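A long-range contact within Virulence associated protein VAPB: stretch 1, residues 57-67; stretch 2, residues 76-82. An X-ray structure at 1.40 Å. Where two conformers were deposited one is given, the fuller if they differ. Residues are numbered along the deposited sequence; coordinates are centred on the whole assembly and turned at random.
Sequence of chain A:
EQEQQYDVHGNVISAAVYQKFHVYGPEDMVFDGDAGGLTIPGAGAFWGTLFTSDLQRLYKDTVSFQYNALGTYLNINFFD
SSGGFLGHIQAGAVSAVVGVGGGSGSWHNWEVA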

ATOM      1  N   ARG A  57       0.541  -4.173 -15.092  1.00 14.46           N
ATOM      2  CA  ARG A  57       0.593  -5.466 -14.442  1.00 13.71           C
ATOM      3  C   ARG A  57       0.327  -5.309 -12.924  1.00 13.02           C
ATOM      4  O   ARG A  57      -0.329  -6.177 -12.308  1.00 13.05           O
ATOM      5  CB  ARG A  57       1.907  -6.145 -14.732  1.00 14.49           C
ATOM      6  CG  ARG A  57       1.968  -7.574 -14.202  1.00 15.38           C
ATOM      7  CD  ARG A  57       3.265  -8.208 -14.529  1.00 17.69           C
ATOM      8  NE  ARG A  57       3.282  -9.612 -14.208  1.00 17.84           N
ATOM      9  CZ  ARG A  57       4.177 -10.471 -14.652  1.00 19.08           C
ATOM     10  NH1 ARG A  57       5.081 -10.116 -15.485  1.00 20.48           N
ATOM     11  NH2 ARG A  57       3.994 -11.748 -14.292  1.00 18.71           N
ATOM     12  N   LEU A  58       0.889  -4.243 -12.330  1.00 12.37           N
ATOM     13  CA  LEU A  58       0.659  -3.972 -10.924  1.00 12.13           C
ATOM     14  C   LEU A  58      -0.843  -3.858 -10.675  1.00 12.54           C
ATOM     15  O   LEU A  58      -1.422  -4.501  -9.797  1.00 11.96           O
ATOM     16  CB  LEU A  58       1.373  -2.716 -10.509  1.00 12.48           C
ATOM     17  CG  LEU A  58       1.026  -2.179  -9.098  1.00 12.52           C
ATOM     18  CD1 LEU A  58       1.701  -3.004  -8.024  1.00 12.30           C
ATOM     19  CD2 LEU A  58       1.491  -0.719  -9.038  1.00 13.19           C
ATOM     20  N   TYR A  59      -1.510  -3.078 -11.529  1.00 13.12           N
ATOM     21  CA  TYR A  59      -2.897  -2.844 -11.327  1.00 13.56           C
ATOM     22  C   TYR A  59      -3.738  -4.080 -11.609  1.00 13.38           C
ATOM     23  O   TYR A  59      -4.730  -4.284 -10.933  1.00 14.65           O
ATOM     24  CB  TYR A  59      -3.318  -1.677 -12.230  1.00 14.98           C
ATOM     25  CG  TYR A  59      -2.784  -0.302 -11.786  1.00 14.96           C
ATOM     26  CD1 TYR A  59      -2.285  -0.076 -10.536  1.00 14.88           C
ATOM     27  CD2 TYR A  59      -2.865   0.783 -12.675  1.00 16.12           C
ATOM     28  CE1 TYR A  59      -1.901   1.190 -10.144  1.00 15.29           C
ATOM     29  CE2 TYR A  59      -2.479   2.061 -12.288  1.00 16.59           C
ATOM     30  CZ  TYR A  59      -2.048   2.235 -11.013  1.00 15.50           C
ATOM     31  OH  TYR A  59      -1.719   3.509 -10.540  1.00 17.38           O
ATOM     32  N   LYS A  60      -3.385  -4.845 -12.610  1.00 13.74           N
ATOM     33  CA  LYS A  60      -4.163  -6.044 -12.887  0.64 15.13           C
ATOM     34  C   LYS A  60      -3.966  -7.139 -11.863  1.00 14.28           C
ATOM     35  O   LYS A  60      -4.933  -7.823 -11.503  1.00 17.63           O
ATOM     36  CB  LYS A  60      -3.883  -6.676 -14.191  0.64 16.90           C
ATOM     37  CG  LYS A  60      -4.974  -7.660 -14.579  0.64 19.74           C
ATOM     38  CD  LYS A  60      -4.520  -8.552 -15.617  0.64 21.12           C
ATOM     39  CE  LYS A  60      -5.169  -9.904 -15.586  0.64 21.37           C
ATOM     40  NZ  LYS A  60      -4.089 -10.863 -15.274  0.64 17.65           N
ATOM     41  N   ASP A  61      -2.721  -7.384 -11.446  1.00 12.50           N
ATOM     42  CA  ASP A  61      -2.379  -8.637 -10.767  1.00 12.63           C
ATOM     43  C   ASP A  61      -2.216  -8.520  -9.281  1.00 12.26           C
ATOM     44  O   ASP A  61      -2.048  -9.535  -8.620  1.00 12.90           O
ATOM     45  CB  ASP A  61      -1.192  -9.297 -11.432  1.00 12.73           C
ATOM     46  CG  ASP A  61      -1.561 -10.006 -12.692  1.00 15.04           C
ATOM     47  OD1 ASP A  61      -2.704 -10.172 -13.033  1.00 16.24           O
ATOM     48  OD2 ASP A  61      -0.611 -10.460 -13.372  1.00 17.42           O
ATOM     49  N   THR A  62      -2.143  -7.335  -8.721  1.00 12.37           N
ATOM     50  CA  THR A  62      -2.017  -7.216  -7.275  1.00 12.51           C
ATOM     51  C   THR A  62      -3.219  -7.895  -6.617  1.00 11.73           C
ATOM     52  O   THR A  62      -4.372  -7.595  -6.881  1.00 12.80           O
ATOM     53  CB  THR A  62      -1.976  -5.797  -6.736  1.00 12.49           C
ATOM     54  OG1 THR A  62      -0.820  -5.133  -7.231  1.00 12.67           O
ATOM     55  CG2 THR A  62      -1.956  -5.757  -5.184  1.00 13.05           C
ATOM     56  N   VAL A  63      -2.939  -8.818  -5.677  1.00 12.03           N
ATOM     57  CA  VAL A  63      -3.905  -9.402  -4.752  1.00 12.76           C
ATOM     58  C   VAL A  63      -3.590  -9.233  -3.311  1.00 12.61           C
ATOM     59  O   VAL A  63      -4.455  -9.442  -2.434  1.00 12.98           O
ATOM     60  CB  VAL A  63      -4.228 -10.904  -5.085  1.00 13.98           C
ATOM     61  CG1 VAL A  63      -4.704 -11.085  -6.525  1.00 14.71           C
ATOM     62  CG2 VAL A  63      -3.032 -11.824  -4.742  1.00 14.84           C
ATOM     63  N   SER A  64      -2.341  -8.966  -3.014  1.00 12.47           N
ATOM     64  CA  SER A  64      -1.892  -8.863  -1.582  1.00 13.36           C
ATOM     65  C   SER A  64      -0.849  -7.826  -1.478  1.00 12.27           C
ATOM     66  O   SER A  64      -0.288  -7.322  -2.438  1.00 13.41           O
ATOM     67  CB  SER A  64      -1.418 -10.161  -1.057  1.00 13.54           C
ATOM     68  OG  SER A  64      -0.148 -10.477  -1.582  1.00 15.33           O
ATOM     69  N   PHE A  65      -0.608  -7.419  -0.229  1.00 11.52           N
ATOM     70  CA  PHE A  65       0.405  -6.392   0.076  1.00 11.80           C
ATOM     71  C   PHE A  65       0.982  -6.672   1.453  1.00 11.75           C
ATOM     72  O   PHE A  65       0.337  -7.267   2.290  1.00 12.33           O
ATOM     73  CB  PHE A  65      -0.114  -4.960  -0.099  1.00 11.88           C
ATOM     74  CG  PHE A  65      -1.053  -4.495   0.967  1.00 12.49           C
ATOM     75  CD1 PHE A  65      -2.279  -5.118   1.216  1.00 12.66           C
ATOM     76  CD2 PHE A  65      -0.681  -3.494   1.888  1.00 12.67           C
ATOM     77  CE1 PHE A  65      -3.122  -4.682   2.249  1.00 13.47           C
ATOM     78  CE2 PHE A  65      -1.523  -3.086   2.905  1.00 13.83           C
ATOM     79  CZ  PHE A  65      -2.729  -3.692   3.071  1.00 13.78           C
ATOM     80  N   GLN A  66       2.208  -6.140   1.647  1.00 11.75           N
ATOM     81  CA  GLN A  66       2.834  -6.166   2.933  1.00 11.63           C
ATOM     82  C   GLN A  66       3.456  -4.848   3.205  1.00 12.31           C
ATOM     83  O   GLN A  66       3.936  -4.201   2.289  1.00 14.55           O
ATOM     84  CB  GLN A  66       3.934  -7.248   3.038  1.00 12.52           C
ATOM     85  CG  GLN A  66       3.389  -8.653   2.867  1.00 13.90           C
ATOM     86  CD  GLN A  66       4.491  -9.732   2.739  1.00 15.93           C
ATOM     87  OE1 GLN A  66       5.596  -9.418   3.015  1.00 20.20           O
ATOM     88  NE2 GLN A  66       4.258 -10.718   1.902  1.00 18.64           N
ATOM     89  N   TYR A  67       3.416  -4.420   4.435  1.00 12.08           N
ATOM     90  CA  TYR A  67       4.040  -3.133   4.825  1.00 13.03           C
ATOM     91  C   TYR A  67       5.066  -3.310   5.922  1.00 15.06           C
ATOM     92  O   TYR A  67       4.972  -4.267   6.709  1.00 15.86           O
ATOM     93  CB  TYR A  67       2.921  -2.113   5.195  1.00 13.98           C
ATOM     94  CG  TYR A  67       2.191  -2.429   6.472  1.00 15.90           C
ATOM     95  CD1 TYR A  67       2.830  -2.161   7.754  1.00 17.59           C
ATOM     96  CD2 TYR A  67       0.980  -3.086   6.499  1.00 15.39           C
ATOM     97  CE1 TYR A  67       2.180  -2.438   8.919  1.00 20.30           C
ATOM     98  CE2 TYR A  67       0.307  -3.284   7.658  1.00 16.72           C
ATOM     99  CZ  TYR A  67       0.893  -3.002   8.814  1.00 18.67           C
ATOM    100  OH  TYR A  67       0.315  -3.254  10.044  1.00 21.75           O
ATOM    101  N   ILE A  76       5.713  -0.255   1.340  1.00 13.50           N
ATOM    102  CA  ILE A  76       4.556  -1.123   0.975  1.00 13.30           C
ATOM    103  C   ILE A  76       4.947  -1.889  -0.262  1.00 12.69           C
ATOM    104  O   ILE A  76       5.247  -1.300  -1.293  1.00 13.93           O
ATOM    105  CB  ILE A  76       3.268  -0.335   0.687  1.00 13.87           C
ATOM    106  CG1 ILE A  76       2.887   0.513   1.903  1.00 15.58           C
ATOM    107  CG2 ILE A  76       2.182  -1.292   0.401  1.00 14.16           C
ATOM    108  CD1 ILE A  76       1.852   1.604   1.568  1.00 17.73           C
ATOM    109  N   ASN A  77       4.900  -3.227  -0.166  1.00 11.99           N
ATOM    110  CA  ASN A  77       5.159  -4.108  -1.346  1.00 12.07           C
ATOM    111  C   ASN A  77       3.858  -4.710  -1.818  1.00 11.94           C
ATOM    112  O   ASN A  77       3.029  -5.113  -0.981  1.00 11.96           O
ATOM    113  CB  ASN A  77       6.101  -5.227  -0.922  1.00 12.35           C
ATOM    114  CG  ASN A  77       7.498  -4.736  -0.602  1.00 12.61           C
ATOM    115  OD1 ASN A  77       7.983  -3.763  -1.142  1.00 13.54           O
ATOM    116  ND2 ASN A  77       8.159  -5.444   0.319  1.00 13.76           N
ATOM    117  N   PHE A  78       3.755  -4.836  -3.139  1.00 11.78           N
ATOM    118  CA  PHE A  78       2.572  -5.445  -3.750  1.00 12.01           C
ATOM    119  C   PHE A  78       2.901  -6.726  -4.422  1.00 11.53           C
ATOM    120  O   PHE A  78       3.947  -6.847  -5.090  1.00 11.92           O
ATOM    121  CB  PHE A  78       1.961  -4.492  -4.791  1.00 12.03           C
ATOM    122  CG  PHE A  78       1.571  -3.155  -4.224  1.00 12.29           C
ATOM    123  CD1 PHE A  78       0.364  -3.038  -3.564  1.00 12.62           C
ATOM    124  CD2 PHE A  78       2.383  -2.031  -4.346  1.00 12.87           C
ATOM    125  CE1 PHE A  78      -0.022  -1.823  -3.026  1.00 13.37           C
ATOM    126  CE2 PHE A  78       1.960  -0.835  -3.783  1.00 13.32           C
ATOM    127  CZ  PHE A  78       0.769  -0.714  -3.171  1.00 12.98           C
ATOM    128  N   PHE A  79       2.035  -7.726  -4.274  1.00 11.66           N
ATOM    129  CA  PHE A  79       2.248  -9.074  -4.795  1.00 12.01           C
ATOM    130  C   PHE A  79       1.067  -9.651  -5.531  1.00 11.87           C
ATOM    131  O   PHE A  79      -0.099  -9.306  -5.289  1.00 12.40           O
ATOM    132  CB  PHE A  79       2.578 -10.055  -3.679  1.00 11.95           C
ATOM    133  CG  PHE A  79       3.740  -9.582  -2.820  1.00 11.92           C
ATOM    134  CD1 PHE A  79       5.045  -9.920  -3.141  1.00 12.25           C
ATOM    135  CD2 PHE A  79       3.557  -8.881  -1.667  1.00 12.00           C
ATOM    136  CE1 PHE A  79       6.108  -9.448  -2.396  1.00 12.50           C
ATOM    137  CE2 PHE A  79       4.617  -8.415  -0.935  1.00 12.03           C
ATOM    138  CZ  PHE A  79       5.892  -8.752  -1.237  1.00 11.94           C
ATOM    139  N   ASP A  80       1.389 -10.475  -6.520  1.00 12.28           N
ATOM    140  CA  ASP A  80       0.406 -11.348  -7.237  1.00 12.97           C
ATOM    141  C   ASP A  80       0.097 -12.605  -6.493  1.00 13.61           C
ATOM    142  O   ASP A  80       0.657 -12.883  -5.432  1.00 13.33           O
ATOM    143  CB  ASP A  80       0.789 -11.566  -8.700  1.00 13.34           C
ATOM    144  CG  ASP A  80       1.953 -12.430  -8.872  1.00 14.19           C
ATOM    145  OD1 ASP A  80       2.185 -13.383  -8.107  1.00 14.16           O
ATOM    146  OD2 ASP A  80       2.695 -12.317  -9.892  1.00 16.51           O
ATOM    147  N   SER A  81      -0.824 -13.355  -7.044  1.00 13.83           N
ATOM    148  CA  SER A  81      -1.316 -14.557  -6.350  1.00 15.43           C
ATOM    149  C   SER A  81      -0.242 -15.654  -6.235  1.00 15.88           C
ATOM    150  O   SER A  81      -0.344 -16.559  -5.357  1.00 19.75           O
ATOM    151  CB  SER A  81      -2.580 -15.024  -7.006  1.00 16.06           C
ATOM    152  OG  SER A  81      -2.327 -15.453  -8.315  1.00 17.01           O
ATOM    153  N   SER A  82       0.825 -15.628  -7.001  1.00 15.11           N
ATOM    154  CA  SER A  82       1.903 -16.568  -6.938  1.00 16.57           C
ATOM    155  C   SER A  82       3.067 -15.937  -6.187  1.00 16.96           C
ATOM    156  O   SER A  82       4.193 -16.534  -6.160  1.00 18.45           O
ATOM    157  CB  SER A  82       2.424 -16.849  -8.360  1.00 18.26           C
ATOM    158  OG  SER A  82       1.461 -17.420  -9.145  1.00 21.83           O
TER
HETATM  159  O   HOH W   1       1.904 -11.328 -12.323  1.00 17.86           O
HETATM  160  O   HOH W   2      -2.357 -12.192  -9.262  1.00 14.63           O
HETATM  161  O   HOH W   3      -0.078 -12.872  -2.791  1.00 18.55           O

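This contact is an antiparallel pairing of two β-strands, extended at one end by the turn that leads out of a helix and by three bridging waters. Strand 64-67 runs against strand 76-79 at 159°, with their axes 4.6 Å apart at closest approach. S64 pairs with F79 and Q66 with N77 as hydrogen-bonded pairs. F79 N donates to S64 O at 3.0 Å, and S64 N donates to F79 O at 3.2 Å. Q66 N reaches N77 O at 2.9 Å, and N77 N reaches Q66 O at 2.8 Å. F65-F78 and Y67-I76 are the non-hydrogen-bonded pairs between and beyond them. F79 O also accepts from V63 N at 2.9 Å, so one carbonyl serves two successive amides.

The side chains of F65, Y67, I76 and F78 share one face of the sheet, and all four are buried. There F65 CD2 lies 3.9 Å from I76 CG2, which sits at the edge of the F65 ring. F65 CB meets F78 CD1 at 4.0 Å. The helix adds L58, whose CD1 is 3.6 Å from F78 CB. T62 OG1 donates to L58 O at 2.7 Å, which satisfies the hydroxyl beside this apolar cluster.

S64, Q66, N77 and F79 project from the other face. F79 has the largest area covered by the opposing stretch. F79 CB is 3.5 Å from S64 OG, and F79 CE2 is 3.7 Å from Q66 NE2.

Around S64, D80 and the end of the helix, water links polar groups that do not bond directly. Water 1 accepts from R57 NE and donates to D61 OD2 and D80 OD2, so it lies between two carboxylates. Water 2 joins D61 O to S81 N, and water 3 joins S64 OG to D80 O.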